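Local coordinates for protein chromatin structure-remodeling complex subunit RSC2 (Saccharomyces cerevisiae, PDB 4BB7) that binds histone H3 through its BAH domain as a subunit of the ATP-dependent RSC complex, which remodels and positions nucleosomes in transcription regulation, at residues Q60-C65 / H95-L100; Q72-V77 / A205-P210; R76-F81 / G218-S223. One frame throughout, in Å; residues are numbered along the deposited sequence.

Interaction 1: residues Q60-C65 / H95-L100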
loop_
_atom_site.group_PDB
_atom_site.type_symbol
_atom_site.label_atom_id
_atom_site.label_comp_id
_atom_site.label_asym_id
_atom_site.label_seq_id
_atom_site.Cartn_x
_atom_site.Cartn_y
_atom_site.Cartn_z
ATOM N N GLN A 60 -2.831 3.927 12.731
ATOM C CA GLN A 60 -3.025 5.068 11.847
ATOM C C GLN A 60 -1.906 5.182 10.816
ATOM O O GLN A 60 -0.724 5.113 11.151
ATOM C CB GLN A 60 -3.152 6.350 12.662
ATOM C CG GLN A 60 -4.294 6.296 13.658
ATOM C CD GLN A 60 -4.235 7.421 14.656
ATOM O OE1 GLN A 60 -3.188 8.038 14.848
ATOM N NE2 GLN A 60 -5.361 7.700 15.300
ATOM N N TRP A 61 -2.298 5.355 9.560
ATOM C CA TRP A 61 -1.360 5.374 8.447
ATOM C C TRP A 61 -1.371 6.705 7.701
ATOM O O TRP A 61 -2.261 7.537 7.886
ATOM C CB TRP A 61 -1.698 4.255 7.462
ATOM C CG TRP A 61 -1.303 2.886 7.912
ATOM C CD1 TRP A 61 -1.936 2.112 8.841
ATOM C CD2 TRP A 61 -0.196 2.114 7.430
ATOM N NE1 TRP A 61 -1.287 0.908 8.975
ATOM C CE2 TRP A 61 -0.217 0.881 8.118
ATOM C CE3 TRP A 61 0.809 2.343 6.485
ATOM C CZ2 TRP A 61 0.733 -0.116 7.894
ATOM C CZ3 TRP A 61 1.751 1.356 6.266
ATOM C CH2 TRP A 61 1.707 0.141 6.969
ATOM N N LEU A 62 -0.376 6.887 6.843
ATOM C CA LEU A 62 -0.287 8.070 6.004
ATOM C C LEU A 62 0.387 7.727 4.684
ATOM O O LEU A 62 1.112 6.736 4.579
ATOM C CB LEU A 62 0.480 9.181 6.725
ATOM C CG LEU A 62 1.916 8.893 7.173
ATOM C CD1 LEU A 62 2.886 9.018 6.002
ATOM C CD2 LEU A 62 2.317 9.838 8.297
ATOM N N ASN A 63 0.139 8.549 3.673
ATOM C CA ASN A 63 0.826 8.406 2.403
ATOM C C ASN A 63 1.633 9.658 2.077
ATOM O O ASN A 63 1.074 10.735 1.847
ATOM C CB ASN A 63 -0.167 8.097 1.285
ATOM C CG ASN A 63 0.512 7.907 -0.052
ATOM O OD1 ASN A 63 0.800 8.875 -0.754
ATOM N ND2 ASN A 63 0.778 6.655 -0.411
ATOM N N ALA A 64 2.954 9.514 2.065
ATOM C CA ALA A 64 3.838 10.645 1.810
ATOM C C ALA A 64 4.583 10.517 0.481
ATOM O O ALA A 64 4.948 9.418 0.064
ATOM C CB ALA A 64 4.822 10.809 2.958
ATOM N N CYS A 65 4.793 11.652 -0.183
ATOM C CA CYS A 65 5.629 11.701 -1.375
ATOM C C CYS A 65 7.071 11.982 -0.968
ATOM O O CYS A 65 7.375 13.042 -0.419
ATOM C CB CYS A 65 5.141 12.776 -2.345
ATOM S SG CYS A 65 6.069 12.844 -3.910
ATOM N N HIS A 95 3.216 4.941 5.372
ATOM C CA HIS A 95 3.919 4.770 6.633
ATOM C C HIS A 95 2.943 4.640 7.799
ATOM O O HIS A 95 1.821 5.146 7.741
ATOM C CB HIS A 95 4.827 5.966 6.913
ATOM C CG HIS A 95 5.867 6.211 5.867
ATOM N ND1 HIS A 95 7.206 5.966 6.082
ATOM C CD2 HIS A 95 5.772 6.716 4.614
ATOM C CE1 HIS A 95 7.889 6.294 4.999
ATOM N NE2 HIS A 95 7.043 6.753 4.094
ATOM N N LEU A 96 3.377 3.962 8.856
ATOM C CA LEU A 96 2.714 4.067 10.149
ATOM C C LEU A 96 3.032 5.455 10.694
ATOM O O LEU A 96 4.191 5.867 10.689
ATOM C CB LEU A 96 3.240 3.000 11.111
ATOM C CG LEU A 96 3.011 1.539 10.719
ATOM C CD1 LEU A 96 3.732 0.592 11.667
ATOM C CD2 LEU A 96 1.524 1.228 10.683
ATOM N N VAL A 97 2.014 6.178 11.156
ATOM C CA VAL A 97 2.219 7.548 11.628
ATOM C C VAL A 97 3.227 7.613 12.775
ATOM O O VAL A 97 3.745 8.683 13.110
ATOM C CB VAL A 97 0.899 8.231 12.042
ATOM C CG1 VAL A 97 -0.082 8.233 10.879
ATOM C CG2 VAL A 97 0.300 7.548 13.254
ATOM N N SER A 98 3.514 6.459 13.365
ATOM C CA SER A 98 4.547 6.370 14.387
ATOM C C SER A 98 5.938 6.650 13.803
ATOM O O SER A 98 6.889 6.901 14.543
ATOM C CB SER A 98 4.505 4.998 15.062
ATOM O OG SER A 98 4.343 3.972 14.098
ATOM N N ASN A 99 6.049 6.615 12.477
ATOM C CA ASN A 99 7.314 6.904 11.806
ATOM C C ASN A 99 7.675 8.388 11.813
ATOM O O ASN A 99 8.848 8.745 11.721
ATOM C CB ASN A 99 7.303 6.390 10.361
ATOM C CG ASN A 99 7.241 4.878 10.275
ATOM O OD1 ASN A 99 7.546 4.176 11.240
ATOM N ND2 ASN A 99 6.849 4.367 9.110
ATOM N N LEU A 100 6.664 9.249 11.907
ATOM C CA LEU A 100 6.890 10.692 11.937
ATOM C C LEU A 100 7.793 11.065 13.103
ATOM O O LEU A 100 7.498 10.743 14.254
ATOM C CB LEU A 100 5.564 11.447 12.054
ATOM C CG LEU A 100 4.603 11.420 10.868
ATOM C CD1 LEU A 100 3.227 11.898 11.294
ATOM C CD2 LEU A 100 5.142 12.260 9.710
HETATM O O HOH W 1 0.756 4.572 13.578
#
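Leu96 lies over one face of the Trp61 ring, its CD2 branch offset toward the rim. The two residues are an antiparallel non-hydrogen-bonded pair at the edge of the mixed beta-sheet of the BAH domain. They lie side by side and point the same way. Leu96 CG stands 4.2 Å from the centroid of the six-membered ring, a CH-pi contact over the face. Trp53 of strand 45-54 also meets the Trp61 ring, with the two ring planes nearly parallel.

The next pair, Leu62 with His95, is hydrogen-bonded. Leu62 N donates to His95 O and His95 N donates to Leu62 O, each over 2.9 Å, with both donors in the plane of the carbonyl they meet. Leu62 takes the crowded first torsion, with CG between the backbone N and the carbonyl carbon (chi1 59°). The two side chains cross obliquely, with Leu62 CD1 3.7 Å from His95 CB. Leu62 CD2 meets Leu100 CD1 tip to tip, also at 3.7 Å. His95 ND1 takes a weak in-plane bond from Asn99 ND2. The hydrogen bond between His95 NE2 and Trp66 NE1, helped by the weak one at ND1, probably limits the rotation of the ring.

After Leu96 the chain turns through the 3-10 segment 97-99. Val97 CG1 comes within 3.9 Å of Leu62 CD2, while CG2 packs against Gln60 CB. Gln60 O receives two donors. Water 1 gives one hydrogen bond, and Val97 N gives the other, 2.9 Å long and almost straight at 176°.

Interaction 2: residues Q72-V77 / A205-P210; sequences QTVHRV and AVYMRP
Thr73 opens the approach between 72-77 and 205-210, which run roughly parallel as a loosely bonded two-stranded pairing. Its OG1 takes a hydrogen bond from His75 ND1 at 3.1 Å and is also bonded to Pro70 O. Val74 packs its CG1 against Tyr207 CE1, the two side chains crossing at about a right angle. Water 2 bridges Val74 O and Tyr207 OH.

His75 N donates to Ala205 O at 3.1 Å, nearly along the C=O axis. The imidazole lies beside Val206, and CG1 of that valine makes an off-centre CH-pi contact with it. With ND1 on Thr73 and NE2 on Ser173 OG, the ring is anchored at both nitrogens. The bond from Tyr207 N to His75 O is weak.

Arg76 rests its CG 3.9 Å from Tyr207 OH, and its CA lies over a face of that ring, toward the rim. Its chain bends at chi3 (50°). One face of the guanidinium therefore meets Arg209 CB, 3.8 Å above the plane. An alanine here would remove CG from beside Tyr207 OH and the guanidinium from Arg209 CB, and would probably loosen the packing at this end. Val77 N donates to Tyr207 O at 2.8 Å, and Val77 CB touches Val206 CB.

The Tyr207 ring turns its edge to the Arg209 guanidinium, with CE2 over the centre of the guanidinium face, and Arg209 NH2 is bonded to Asp187 O. The NE atoms of Arg76 and Arg209 stay 6.7 Å apart. Asp187 O and, through a long, weak ion pair, Asp78 probably ease the repulsion of these like charges.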
loop_
_atom_site.group_PDB
_atom_site.type_symbol
_atom_site.label_atom_id
_atom_site.label_comp_id
_atom_site.label_asym_id
_atom_site.label_seq_id
_atom_site.Cartn_x
_atom_site.Cartn_y
_atom_site.Cartn_z
ATOM N N GLN A 72 21.504 10.665 -2.048
ATOM C CA GLN A 72 20.596 9.557 -2.317
ATOM C C GLN A 72 20.261 9.406 -3.799
ATOM O O GLN A 72 19.479 8.534 -4.176
ATOM C CB GLN A 72 19.311 9.713 -1.498
ATOM C CG GLN A 72 19.506 9.520 0.001
ATOM C CD GLN A 72 18.292 9.930 0.812
ATOM O OE1 GLN A 72 17.552 10.844 0.435
ATOM N NE2 GLN A 72 18.080 9.255 1.935
ATOM N N THR A 73 20.857 10.246 -4.640
ATOM C CA THR A 73 20.563 10.208 -6.072
ATOM C C THR A 73 21.762 9.800 -6.927
ATOM O O THR A 73 22.905 9.770 -6.464
ATOM C CB THR A 73 20.045 11.567 -6.588
ATOM O OG1 THR A 73 21.001 12.590 -6.282
ATOM C CG2 THR A 73 18.706 11.917 -5.957
ATOM N N VAL A 74 21.481 9.482 -8.183
ATOM C CA VAL A 74 22.522 9.243 -9.166
ATOM C C VAL A 74 22.673 10.500 -10.019
ATOM O O VAL A 74 21.703 10.971 -10.620
ATOM C CB VAL A 74 22.171 8.047 -10.067
ATOM C CG1 VAL A 74 23.216 7.875 -11.152
ATOM C CG2 VAL A 74 22.044 6.779 -9.231
ATOM N N HIS A 75 23.885 11.045 -10.062
ATOM C CA HIS A 75 24.133 12.289 -10.782
ATOM C C HIS A 75 25.594 12.458 -11.190
ATOM O O HIS A 75 26.495 11.847 -10.607
ATOM C CB HIS A 75 23.711 13.481 -9.924
ATOM C CG HIS A 75 24.379 13.520 -8.586
ATOM N ND1 HIS A 75 23.845 12.911 -7.471
ATOM C CD2 HIS A 75 25.544 14.081 -8.188
ATOM C CE1 HIS A 75 24.648 13.102 -6.440
ATOM N NE2 HIS A 75 25.686 13.811 -6.848
ATOM N N ARG A 76 25.812 13.301 -12.195
ATOM C CA ARG A 76 27.156 13.654 -12.639
ATOM C C ARG A 76 27.998 14.114 -11.458
ATOM O O ARG A 76 27.541 14.879 -10.609
ATOM C CB ARG A 76 27.094 14.750 -13.708
ATOM C CG ARG A 76 26.426 14.309 -15.003
ATOM C CD ARG A 76 26.068 15.487 -15.900
ATOM N NE ARG A 76 27.183 16.410 -16.093
ATOM C CZ ARG A 76 27.292 17.247 -17.121
ATOM N NH1 ARG A 76 26.359 17.277 -18.064
ATOM N NH2 ARG A 76 28.340 18.051 -17.210
ATOM N N VAL A 77 29.236 13.642 -11.409
ATOM C CA VAL A 77 30.121 13.925 -10.290
ATOM C C VAL A 77 30.327 15.426 -10.093
ATOM O O VAL A 77 30.695 15.876 -9.005
ATOM C CB VAL A 77 31.484 13.248 -10.492
ATOM C CG1 VAL A 77 32.229 13.901 -11.650
ATOM C CG2 VAL A 77 32.304 13.315 -9.222
ATOM N N ALA A 205 25.020 7.188 -6.721
ATOM C CA ALA A 205 26.293 7.047 -7.418
ATOM C C ALA A 205 26.617 8.288 -8.234
ATOM O O ALA A 205 25.739 9.109 -8.513
ATOM C CB ALA A 205 26.278 5.817 -8.312
ATOM N N VAL A 206 27.884 8.417 -8.616
ATOM C CA VAL A 206 28.316 9.524 -9.456
ATOM C C VAL A 206 29.081 9.013 -10.670
ATOM O O VAL A 206 29.759 7.989 -10.602
ATOM C CB VAL A 206 29.191 10.521 -8.678
ATOM C CG1 VAL A 206 28.382 11.196 -7.583
ATOM C CG2 VAL A 206 30.401 9.818 -8.094
ATOM N N TYR A 207 28.960 9.731 -11.782
ATOM C CA TYR A 207 29.654 9.363 -13.007
ATOM C C TYR A 207 30.180 10.594 -13.749
ATOM O O TYR A 207 29.879 11.728 -13.383
ATOM C CB TYR A 207 28.738 8.538 -13.907
ATOM C CG TYR A 207 27.495 9.267 -14.361
ATOM C CD1 TYR A 207 26.439 9.487 -13.488
ATOM C CD2 TYR A 207 27.372 9.723 -15.666
ATOM C CE1 TYR A 207 25.298 10.146 -13.897
ATOM C CE2 TYR A 207 26.232 10.382 -16.087
ATOM C CZ TYR A 207 25.200 10.591 -15.196
ATOM O OH TYR A 207 24.065 11.251 -15.604
ATOM N N MET A 208 30.966 10.365 -14.795
ATOM C CA MET A 208 31.604 11.458 -15.525
ATOM C C MET A 208 30.869 11.782 -16.827
ATOM O O MET A 208 30.238 10.918 -17.432
ATOM C CB MET A 208 33.075 11.121 -15.807
ATOM C CG MET A 208 34.017 12.327 -15.786
ATOM S SD MET A 208 35.770 11.894 -15.917
ATOM C CE MET A 208 36.039 11.051 -14.361
ATOM N N ARG A 209 30.953 13.037 -17.252
ATOM C CA ARG A 209 30.336 13.470 -18.499
ATOM C C ARG A 209 31.074 14.675 -19.071
ATOM O O ARG A 209 31.621 15.486 -18.324
ATOM C CB ARG A 209 28.860 13.819 -18.277
ATOM C CG ARG A 209 27.921 12.621 -18.245
ATOM C CD ARG A 209 27.889 11.903 -19.592
ATOM N NE ARG A 209 27.069 10.694 -19.561
ATOM C CZ ARG A 209 27.516 9.492 -19.209
ATOM N NH1 ARG A 209 28.783 9.330 -18.852
ATOM N NH2 ARG A 209 26.697 8.450 -19.211
ATOM N N PRO A 210 31.105 14.796 -20.402
ATOM C CA PRO A 210 31.714 15.999 -20.981
ATOM C C PRO A 210 30.980 17.258 -20.521
ATOM O O PRO A 210 29.753 17.268 -20.430
ATOM C CB PRO A 210 31.554 15.791 -22.494
ATOM C CG PRO A 210 30.547 14.682 -22.645
ATOM C CD PRO A 210 30.677 13.831 -21.427
HETATM O O HOH W 2 22.102 11.723 -13.792
#

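Interaction 3: residues R76-F81 / G218-S223; sequences RVDRLF and GEYATS
Asp78 OD2 is gripped twice. Thr222 OG1 donates to it at 2.7 Å, on the anti lone pair, and Arg76 NH2 adds a weak bond. Arg76 NE reaches OD1 of the same carboxylate at 3.4 Å, a long and weak salt bridge. Asp78 takes the crowded first torsion (chi1 64°), which turns its carboxylate toward Thr222. Water 3 donates to Thr222 OG1 and to Ser223 OG, and takes a weak bond from Arg76 NH2.

The Arg76 guanidinium also lies flat on Tyr220. The planes are only 11° apart, and CZ sits over the ring centre, 3.7 Å from the centroid, in a cation-pi stack. Glu219 CB covers the opposite face of the ring, toward its rim.

Type I turns run from Arg76 to Arg79 and from Tyr220 to Ser223, and the backbones bridge once, at Arg79 and Tyr220. Asp78 O takes a hydrogen bond from Ala221 N, nearly along the C=O axis. Leu80 N donates to Glu219 O at 2.7 Å. Leu80 then sets CD2 against Ala221 CB, 3.9 Å away.

Arg79 runs extended from CG to NE, with CG anti to the backbone N (chi1 -173°). Its NH1 forms a salt bridge with Glu219 OE1 at 2.8 Å, met from above the carboxylate plane, and NH2 adds a weak bond to the same oxygen. The guanidinium and carboxylate planes are nearly perpendicular. Phe130 and Phe139 make cation-pi contacts with Arg79.

Arg76 thus pairs weakly with Asp78 and stacks on Tyr220, while Arg79 has Glu219 and two phenylalanines. The acids probably balance the two positive charges, while the Arg76 stack would keep the Tyr220 ring in place and hold the 218-223 loop against the turn at 76-79.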
loop_
_atom_site.group_PDB
_atom_site.type_symbol
_atom_site.label_atom_id
_atom_site.label_comp_id
_atom_site.label_asym_id
_atom_site.label_seq_id
_atom_site.Cartn_x
_atom_site.Cartn_y
_atom_site.Cartn_z
ATOM N N ARG A 76 25.812 13.301 -12.195
ATOM C CA ARG A 76 27.156 13.654 -12.639
ATOM C C ARG A 76 27.998 14.114 -11.458
ATOM O O ARG A 76 27.541 14.879 -10.609
ATOM C CB ARG A 76 27.094 14.750 -13.708
ATOM C CG ARG A 76 26.426 14.309 -15.003
ATOM C CD ARG A 76 26.068 15.487 -15.900
ATOM N NE ARG A 76 27.183 16.410 -16.093
ATOM C CZ ARG A 76 27.292 17.247 -17.121
ATOM N NH1 ARG A 76 26.359 17.277 -18.064
ATOM N NH2 ARG A 76 28.340 18.051 -17.210
ATOM N N VAL A 77 29.236 13.642 -11.409
ATOM C CA VAL A 77 30.121 13.925 -10.290
ATOM C C VAL A 77 30.327 15.426 -10.093
ATOM O O VAL A 77 30.695 15.876 -9.005
ATOM C CB VAL A 77 31.484 13.248 -10.492
ATOM C CG1 VAL A 77 32.229 13.901 -11.650
ATOM C CG2 VAL A 77 32.304 13.315 -9.222
ATOM N N ASP A 78 30.087 16.204 -11.143
ATOM C CA ASP A 78 30.316 17.641 -11.067
ATOM C C ASP A 78 29.030 18.425 -10.815
ATOM O O ASP A 78 28.998 19.644 -11.002
ATOM C CB ASP A 78 31.024 18.154 -12.327
ATOM C CG ASP A 78 30.191 17.980 -13.579
ATOM O OD1 ASP A 78 29.515 16.936 -13.708
ATOM O OD2 ASP A 78 30.208 18.891 -14.435
ATOM N N ARG A 79 27.977 17.730 -10.388
ATOM C CA ARG A 79 26.723 18.404 -10.071
ATOM C C ARG A 79 26.815 19.209 -8.773
ATOM O O ARG A 79 27.438 18.780 -7.799
ATOM C CB ARG A 79 25.555 17.413 -10.010
ATOM C CG ARG A 79 24.200 18.095 -9.845
ATOM C CD ARG A 79 23.037 17.224 -10.306
ATOM N NE ARG A 79 21.756 17.919 -10.176
ATOM C CZ ARG A 79 21.055 18.406 -11.197
ATOM N NH1 ARG A 79 21.499 18.268 -12.440
ATOM N NH2 ARG A 79 19.905 19.028 -10.977
ATOM N N LEU A 80 26.198 20.386 -8.770
ATOM C CA LEU A 80 26.183 21.246 -7.593
ATOM C C LEU A 80 24.807 21.227 -6.935
ATOM O O LEU A 80 23.804 20.929 -7.586
ATOM C CB LEU A 80 26.558 22.677 -7.975
ATOM C CG LEU A 80 27.974 22.860 -8.515
ATOM C CD1 LEU A 80 28.180 24.275 -9.037
ATOM C CD2 LEU A 80 28.992 22.513 -7.436
ATOM N N PHE A 81 24.768 21.549 -5.647
ATOM C CA PHE A 81 23.528 21.511 -4.880
ATOM C C PHE A 81 23.458 22.674 -3.907
ATOM O O PHE A 81 24.483 23.160 -3.438
ATOM C CB PHE A 81 23.427 20.204 -4.088
ATOM C CG PHE A 81 23.450 18.969 -4.939
ATOM C CD1 PHE A 81 22.286 18.488 -5.518
ATOM C CD2 PHE A 81 24.633 18.281 -5.150
ATOM C CE1 PHE A 81 22.303 17.350 -6.297
ATOM C CE2 PHE A 81 24.658 17.138 -5.928
ATOM C CZ PHE A 81 23.490 16.670 -6.503
ATOM N N GLY A 218 22.724 26.697 -13.393
ATOM C CA GLY A 218 23.921 26.520 -12.590
ATOM C C GLY A 218 23.977 25.127 -11.990
ATOM O O GLY A 218 24.095 24.968 -10.775
ATOM N N GLU A 219 23.888 24.113 -12.845
ATOM C CA GLU A 219 23.811 22.733 -12.378
ATOM C C GLU A 219 25.184 22.114 -12.131
ATOM O O GLU A 219 25.348 21.302 -11.213
ATOM C CB GLU A 219 23.007 21.869 -13.359
ATOM C CG GLU A 219 21.603 22.389 -13.627
ATOM C CD GLU A 219 20.770 21.433 -14.464
ATOM O OE1 GLU A 219 20.435 20.343 -13.959
ATOM O OE2 GLU A 219 20.444 21.773 -15.621
ATOM N N TYR A 220 26.166 22.508 -12.940
ATOM C CA TYR A 220 27.459 21.831 -12.947
ATOM C C TYR A 220 28.653 22.764 -12.734
ATOM O O TYR A 220 28.659 23.907 -13.191
ATOM C CB TYR A 220 27.619 21.026 -14.239
ATOM C CG TYR A 220 26.406 20.181 -14.558
ATOM C CD1 TYR A 220 26.118 19.045 -13.813
ATOM C CD2 TYR A 220 25.540 20.524 -15.594
ATOM C CE1 TYR A 220 25.012 18.271 -14.089
ATOM C CE2 TYR A 220 24.425 19.747 -15.881
ATOM C CZ TYR A 220 24.168 18.621 -15.120
ATOM O OH TYR A 220 23.068 17.836 -15.381
ATOM N N ALA A 221 29.665 22.252 -12.039
ATOM C CA ALA A 221 30.822 23.042 -11.632
ATOM C C ALA A 221 31.813 23.292 -12.772
ATOM O O ALA A 221 32.718 24.115 -12.644
ATOM C CB ALA A 221 31.528 22.367 -10.460
ATOM N N THR A 222 31.634 22.583 -13.880
ATOM C CA THR A 222 32.586 22.636 -14.982
ATOM C C THR A 222 32.065 23.458 -16.150
ATOM O O THR A 222 32.746 23.613 -17.163
ATOM C CB THR A 222 32.919 21.228 -15.486
ATOM O OG1 THR A 222 31.712 20.573 -15.895
ATOM C CG2 THR A 222 33.571 20.413 -14.385
ATOM N N SER A 223 30.849 23.974 -16.012
ATOM C CA SER A 223 30.241 24.792 -17.053
ATOM C C SER A 223 30.964 26.126 -17.163
ATOM O O SER A 223 31.411 26.680 -16.162
ATOM C CB SER A 223 28.765 25.037 -16.740
ATOM O OG SER A 223 28.057 23.815 -16.612
HETATM O O HOH W 3 29.340 21.091 -17.853
#

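From the N terminus, strand 60-68 comes first. Interaction 1 closes a loop of 29 residues when the chain returns along strand 87-96, at one edge of the six-stranded sheet. That loop contains 72-77 and 76-81, so the much longer closures of interactions 2 and 3 both cross it. These two start from the same stretch and share Arg76 and Val77. They are staggered, 218-223 coming after 205-210, and neither nests in the other. Their centres lie 9 Å apart, and His75 meets Phe81 between them. Both tie the late chain to the stretch between strands 60-68 and 87-96, about 31 and 34 Å between centres from interaction 1.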